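Local coordinates for protein nucleoside phosphorylase, putative (Trypanosoma brucei, PDB 3BJE) that catalyses, as a homodimer, the phosphorolysis of uridine to uracil and ribose 1-phosphate, at residues A[218-223]-A[341-345]; A[57-61]-A[336-340]. One frame throughout, in Å; residues are numbered along the deposited sequence. Where two conformers were deposited one is given.

Contact 1: A[218-223]-A[341-345]; sequences SICAAC and IILEA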
ATOM      1  N   SER A 218      14.527  21.191 -11.624  0.50 21.27           N
ATOM      2  CA  SER A 218      15.777  20.771 -10.993  0.50 19.62           C
ATOM      3  C   SER A 218      16.224  19.385 -11.469  0.50 19.79           C
ATOM      4  O   SER A 218      17.398  19.186 -11.803  0.50 21.23           O
ATOM      5  CB  SER A 218      15.641  20.790  -9.469  0.50 20.11           C
ATOM      6  OG  SER A 218      15.455  22.110  -8.982  0.50 21.02           O
ATOM      7  N   ILE A 219      15.291  18.438 -11.513  1.00 19.26           N
ATOM      8  CA  ILE A 219      15.586  17.085 -12.003  1.00 18.57           C
ATOM      9  C   ILE A 219      16.111  17.111 -13.458  1.00 19.20           C
ATOM     10  O   ILE A 219      17.164  16.536 -13.760  1.00 21.63           O
ATOM     11  CB  ILE A 219      14.377  16.150 -11.879  1.00 20.24           C
ATOM     12  CG1 ILE A 219      14.030  15.919 -10.401  1.00 22.77           C
ATOM     13  CG2 ILE A 219      14.687  14.811 -12.556  1.00 20.40           C
ATOM     14  CD1 ILE A 219      12.640  15.300 -10.158  1.00 18.92           C
ATOM     15  N   CYS A 220      15.397  17.820 -14.328  1.00 21.05           N
ATOM     16  CA  CYS A 220      15.776  17.910 -15.743  1.00 21.16           C
ATOM     17  C   CYS A 220      17.140  18.552 -15.928  1.00 21.67           C
ATOM     18  O   CYS A 220      17.958  18.070 -16.718  1.00 22.48           O
ATOM     19  CB  CYS A 220      14.724  18.686 -16.534  1.00 22.29           C
ATOM     20  SG  CYS A 220      13.146  17.820 -16.586  1.00 30.09           S
ATOM     21  N   ALA A 221      17.375  19.647 -15.210  1.00 22.65           N
ATOM     22  CA  ALA A 221      18.674  20.301 -15.233  1.00 21.71           C
ATOM     23  C   ALA A 221      19.778  19.353 -14.778  1.00 19.36           C
ATOM     24  O   ALA A 221      20.864  19.346 -15.351  1.00 23.49           O
ATOM     25  CB  ALA A 221      18.655  21.561 -14.386  1.00 22.49           C
ATOM     26  N   ALA A 222      19.503  18.549 -13.754  1.00 19.97           N
ATOM     27  CA  ALA A 222      20.490  17.593 -13.267  1.00 18.47           C
ATOM     28  C   ALA A 222      20.783  16.503 -14.308  1.00 19.99           C
ATOM     29  O   ALA A 222      21.931  16.086 -14.463  1.00 20.76           O
ATOM     30  CB  ALA A 222      20.056  16.990 -11.936  1.00 20.26           C
ATOM     31  N   CYS A 223      19.749  16.062 -15.027  1.00 19.77           N
ATOM     32  CA  CYS A 223      19.926  15.096 -16.119  1.00 18.07           C
ATOM     33  C   CYS A 223      20.809  15.673 -17.206  1.00 18.08           C
ATOM     34  O   CYS A 223      21.754  15.028 -17.660  1.00 21.91           O
ATOM     35  CB  CYS A 223      18.590  14.717 -16.747  1.00 19.27           C
ATOM     36  SG  CYS A 223      17.546  13.678 -15.690  1.00 22.55           S
ATOM     37  N   ILE A 341      21.993  11.933 -10.071  1.00 23.29           N
ATOM     38  CA  ILE A 341      21.169  12.971 -10.680  1.00 23.76           C
ATOM     39  C   ILE A 341      20.140  13.526  -9.678  1.00 21.86           C
ATOM     40  O   ILE A 341      19.948  14.740  -9.596  1.00 24.33           O
ATOM     41  CB  ILE A 341      20.450  12.427 -11.949  1.00 24.28           C
ATOM     42  CG1 ILE A 341      21.446  12.311 -13.106  1.00 23.48           C
ATOM     43  CG2 ILE A 341      19.254  13.291 -12.330  1.00 21.52           C
ATOM     44  CD1 ILE A 341      20.976  11.424 -14.246  1.00 22.16           C
ATOM     45  N   ILE A 342      19.463  12.638  -8.954  1.00 20.56           N
ATOM     46  CA  ILE A 342      18.437  13.075  -7.994  1.00 22.26           C
ATOM     47  C   ILE A 342      19.038  13.786  -6.773  1.00 23.37           C
ATOM     48  O   ILE A 342      18.457  14.751  -6.280  1.00 22.69           O
ATOM     49  CB  ILE A 342      17.512  11.910  -7.572  1.00 22.41           C
ATOM     50  CG1 ILE A 342      16.712  11.423  -8.783  1.00 23.35           C
ATOM     51  CG2 ILE A 342      16.556  12.357  -6.464  1.00 22.77           C
ATOM     52  CD1 ILE A 342      15.835  12.500  -9.383  1.00 23.75           C
ATOM     53  N   LEU A 343      20.194  13.330  -6.295  1.00 22.55           N
ATOM     54  CA  LEU A 343      20.876  14.031  -5.199  1.00 23.01           C
ATOM     55  C   LEU A 343      21.253  15.439  -5.649  1.00 22.65           C
ATOM     56  O   LEU A 343      21.057  16.420  -4.915  1.00 23.61           O
ATOM     57  CB  LEU A 343      22.097  13.246  -4.720  1.00 22.18           C
ATOM     58  CG  LEU A 343      21.769  12.036  -3.827  1.00 23.49           C
ATOM     59  CD1 LEU A 343      22.957  11.074  -3.686  1.00 23.93           C
ATOM     60  CD2 LEU A 343      21.273  12.477  -2.450  1.00 25.85           C
ATOM     61  N   GLU A 344      21.787  15.547  -6.865  1.00 21.99           N
ATOM     62  CA  GLU A 344      22.137  16.847  -7.419  1.00 22.56           C
ATOM     63  C   GLU A 344      20.910  17.743  -7.509  1.00 21.77           C
ATOM     64  O   GLU A 344      20.963  18.913  -7.141  1.00 22.30           O
ATOM     65  CB  GLU A 344      22.778  16.710  -8.794  1.00 25.09           C
ATOM     66  CG  GLU A 344      24.175  16.095  -8.756  1.00 25.38           C
ATOM     67  CD  GLU A 344      25.255  17.040  -8.249  1.00 28.79           C
ATOM     68  OE1 GLU A 344      25.135  18.267  -8.449  1.00 32.55           O
ATOM     69  OE2 GLU A 344      26.232  16.535  -7.664  1.00 29.23           O
ATOM     70  N   ALA A 345      19.806  17.195  -8.007  1.00 23.20           N
ATOM     71  CA  ALA A 345      18.596  17.986  -8.196  1.00 21.31           C
ATOM     72  C   ALA A 345      18.052  18.444  -6.857  1.00 22.96           C
ATOM     73  O   ALA A 345      17.606  19.579  -6.712  1.00 21.53           O
ATOM     74  CB  ALA A 345      17.523  17.175  -8.975  1.00 22.65           C
TER
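S218 and A345 stand at one end of this helix-helix contact, CA to CA 4.9 Å, and A222 and I341 at the other, CA to CA 5.3 Å. The local axes approach to 8.2 Å at 127° between their N-to-C directions, a steep crossing nearer perpendicular than antiparallel. Two alanines make this approach possible, and each methyl meets a backbone carbonyl of the partner helix. A222 CB sits 3.2 Å from I341 O, an oxygen that already accepts the helical bond from A345 N, while A345 CB lies 3.5 Å from S218 O. The two methyls also touch each other, A222 CB to A345 CB 3.9 Å. I341 sets its CG2 branch opposite the backbone N (CG1 chi1 -75°), and this methyl touches both A222 CB and C223 SG, the sulfur at 3.8 Å. Beyond A345, I219 CG1 meets I342 CD1 at 4.0 Å, the two chains crossing at a slant; both isoleucines also rest on I144 of strand 142-151. E344 touches A222 through its CB, while its carboxylate turns away to K84 (salt bridge) and Y83 (hydrogen bond). Alanine-mediated close packing thus joins helix 213-228 to the C-terminal helix 329-348 against the central β-structure of the nucleoside phosphorylase α/β fold.

Contact 2: A[57-61]-A[336-340]; sequences VISGY and KRCIK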
ATOM      1  N   VAL A  57      22.017   1.870  -0.822  1.00 24.37           N
ATOM      2  CA  VAL A  57      22.651   2.242  -2.074  1.00 24.29           C
ATOM      3  C   VAL A  57      22.765   3.769  -2.145  1.00 21.86           C
ATOM      4  O   VAL A  57      23.824   4.317  -2.476  1.00 22.96           O
ATOM      5  CB  VAL A  57      21.886   1.697  -3.311  1.00 25.23           C
ATOM      6  CG1 VAL A  57      22.713   1.935  -4.568  1.00 26.35           C
ATOM      7  CG2 VAL A  57      21.552   0.211  -3.146  1.00 25.29           C
ATOM      8  N   ILE A  58      21.681   4.455  -1.807  1.00 20.14           N
ATOM      9  CA  ILE A  58      21.650   5.909  -1.829  1.00 20.73           C
ATOM     10  C   ILE A  58      22.556   6.513  -0.751  1.00 21.05           C
ATOM     11  O   ILE A  58      23.305   7.440  -1.019  1.00 20.95           O
ATOM     12  CB  ILE A  58      20.211   6.446  -1.689  1.00 22.43           C
ATOM     13  CG1 ILE A  58      19.432   6.092  -2.952  1.00 21.71           C
ATOM     14  CG2 ILE A  58      20.211   7.953  -1.478  1.00 22.65           C
ATOM     15  CD1 ILE A  58      17.949   6.448  -2.888  1.00 24.83           C
ATOM     16  N   SER A  59      22.504   5.994   0.462  1.00 20.85           N
ATOM     17  CA  SER A  59      23.266   6.623   1.553  1.00 21.32           C
ATOM     18  C   SER A  59      24.760   6.481   1.323  1.00 21.42           C
ATOM     19  O   SER A  59      25.545   7.270   1.853  1.00 21.50           O
ATOM     20  CB  SER A  59      22.877   6.070   2.923  1.00 22.70           C
ATOM     21  OG  SER A  59      23.274   4.731   3.072  1.00 23.16           O
ATOM     22  N   GLY A  60      25.147   5.496   0.520  1.00 21.76           N
ATOM     23  CA  GLY A  60      26.545   5.328   0.128  1.00 22.07           C
ATOM     24  C   GLY A  60      27.085   6.502  -0.671  1.00 22.68           C
ATOM     25  O   GLY A  60      28.293   6.690  -0.749  1.00 22.63           O
ATOM     26  N   TYR A  61      26.192   7.286  -1.268  1.00 22.30           N
ATOM     27  CA  TYR A  61      26.569   8.485  -2.023  1.00 21.71           C
ATOM     28  C   TYR A  61      26.624   9.740  -1.158  1.00 20.65           C
ATOM     29  O   TYR A  61      27.064  10.785  -1.621  1.00 20.08           O
ATOM     30  CB  TYR A  61      25.596   8.723  -3.192  1.00 24.76           C
ATOM     31  CG  TYR A  61      25.744   7.715  -4.299  1.00 27.74           C
ATOM     32  CD1 TYR A  61      25.050   6.521  -4.267  1.00 26.88           C
ATOM     33  CD2 TYR A  61      26.595   7.952  -5.376  1.00 32.92           C
ATOM     34  CE1 TYR A  61      25.186   5.578  -5.273  1.00 31.02           C
ATOM     35  CE2 TYR A  61      26.741   7.015  -6.399  1.00 33.49           C
ATOM     36  CZ  TYR A  61      26.029   5.829  -6.340  1.00 31.88           C
ATOM     37  OH  TYR A  61      26.171   4.893  -7.343  1.00 33.96           O
ATOM     38  N   LYS A 336      22.368   3.768 -10.439  1.00 23.62           N
ATOM     39  CA  LYS A 336      23.524   4.506  -9.928  1.00 24.62           C
ATOM     40  C   LYS A 336      23.607   5.909 -10.548  1.00 23.00           C
ATOM     41  O   LYS A 336      23.835   6.884  -9.841  1.00 25.23           O
ATOM     42  CB  LYS A 336      24.824   3.717 -10.138  1.00 25.50           C
ATOM     43  CG  LYS A 336      24.906   2.495  -9.234  1.00 30.00           C
ATOM     44  CD  LYS A 336      26.232   1.766  -9.321  1.00 33.21           C
ATOM     45  CE  LYS A 336      26.086   0.302  -8.861  1.00 39.46           C
ATOM     46  NZ  LYS A 336      25.328   0.147  -7.578  1.00 43.32           N
ATOM     47  N   ARG A 337      23.369   6.015 -11.853  1.00 23.78           N
ATOM     48  CA  ARG A 337      23.375   7.325 -12.519  1.00 23.00           C
ATOM     49  C   ARG A 337      22.255   8.200 -11.980  1.00 23.23           C
ATOM     50  O   ARG A 337      22.433   9.384 -11.744  1.00 24.19           O
ATOM     51  CB  ARG A 337      23.196   7.184 -14.031  1.00 22.77           C
ATOM     52  CG  ARG A 337      24.334   6.468 -14.728  1.00 20.25           C
ATOM     53  CD  ARG A 337      24.172   6.564 -16.238  1.00 23.88           C
ATOM     54  NE  ARG A 337      23.086   5.715 -16.723  1.00 23.03           N
ATOM     55  CZ  ARG A 337      23.224   4.443 -17.091  1.00 24.89           C
ATOM     56  NH1 ARG A 337      24.404   3.826 -17.061  1.00 28.49           N
ATOM     57  NH2 ARG A 337      22.162   3.775 -17.516  1.00 26.39           N
ATOM     58  N   CYS A 338      21.082   7.605 -11.801  1.00 21.63           N
ATOM     59  CA  CYS A 338      19.902   8.367 -11.435  1.00 22.84           C
ATOM     60  C   CYS A 338      19.954   8.814  -9.979  1.00 22.51           C
ATOM     61  O   CYS A 338      19.413   9.868  -9.646  1.00 23.65           O
ATOM     62  CB  CYS A 338      18.640   7.560 -11.718  1.00 24.25           C
ATOM     63  SG  CYS A 338      18.400   7.331 -13.498  1.00 22.40           S
ATOM     64  N   ILE A 339      20.582   8.011  -9.119  1.00 22.22           N
ATOM     65  CA  ILE A 339      20.767   8.411  -7.723  1.00 21.77           C
ATOM     66  C   ILE A 339      21.557   9.714  -7.674  1.00 22.96           C
ATOM     67  O   ILE A 339      21.165  10.654  -6.988  1.00 21.87           O
ATOM     68  CB  ILE A 339      21.463   7.335  -6.874  1.00 21.34           C
ATOM     69  CG1 ILE A 339      20.527   6.143  -6.653  1.00 21.57           C
ATOM     70  CG2 ILE A 339      21.899   7.907  -5.502  1.00 20.33           C
ATOM     71  CD1 ILE A 339      21.237   4.896  -6.158  1.00 23.66           C
ATOM     72  N   LYS A 340      22.667   9.773  -8.407  1.00 23.29           N
ATOM     73  CA  LYS A 340      23.484  10.979  -8.419  1.00 25.55           C
ATOM     74  C   LYS A 340      22.707  12.164  -8.980  1.00 24.76           C
ATOM     75  O   LYS A 340      22.757  13.265  -8.443  1.00 25.14           O
ATOM     76  CB  LYS A 340      24.764  10.776  -9.235  1.00 26.72           C
ATOM     77  CG  LYS A 340      25.720  11.931  -9.072  1.00 34.73           C
ATOM     78  CD  LYS A 340      27.011  11.726  -9.848  1.00 39.54           C
ATOM     79  CE  LYS A 340      27.940  12.931  -9.693  1.00 44.17           C
ATOM     80  NZ  LYS A 340      27.258  14.203 -10.064  1.00 46.31           N
TER
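I339 is the centre of the first shell, its branches distributed among V57, I58 and Y61. Its CD1 meets V57 CG1 at 3.7 Å, the side chains crossing at about a right angle. Alongside, I58 CG1 approaches I339 CG1 to 3.9 Å on a slanting course and lies just as near CD1. The third neighbour is the Y61 ring, which takes the CG2 methyl of I339 obliquely, Y61 CD1 to I339 CG2 3.7 Å. That methyl is opposite the backbone N of I339, with CG1 beside that N (chi1 -70°); this turns CG2 mainly to the ring and carries CD1 mainly to V57 and I58. The far end of the tyrosine runs over K336, whose aliphatic stem it crosses nearly perpendicularly, with Y61 OH 3.3 Å from K336 CG. K336 NZ continues on toward V57, ending 4.4 Å from V57 CG1, a loose contact.

In the next shell, the backbone helps to place the tyrosine: Y61 N donates to I58 O at 2.9 Å, and the same oxygen lies in the plane of the ring at its edge. I58 rests on I47 and V49 of strand 45-49, and I339 on L146 of strand 142-151, so the two central isoleucines are backed by parallel neighbouring strands. An apolar patch, partly covered at its outer side by a tyrosine and a lysine stem, therefore seats helix 54-59 and the turn after it beside the C-terminal helix, in the helix-on-sheet layering of the nucleoside phosphorylase fold.

Contacts 1 and 2 are successive footholds on helix 329-348, residues 341-345 and 336-340, with centres 12 Å apart. Contact 1 is the core one: six of its eight touching residues are buried, and small methyls let two helix backbones come close. Contact 2 is only partly buried, its backbones stand farther apart, and larger side chains, including a tyrosine and a lysine, span the gap. Neither involves the other subunit. Both rest mainly on apolar side chains, contact 1 with methyls against carbonyl oxygens, contact 2 with a phenol hydroxyl on a lysine stem. They meet where L343 CD1 packs on Y61 CB at 3.6 Å. Strand 142-151 lies under both, through I144 and L146, and the C-terminal helix packs against both helix 213-228 and helix 54-59, distant in sequence.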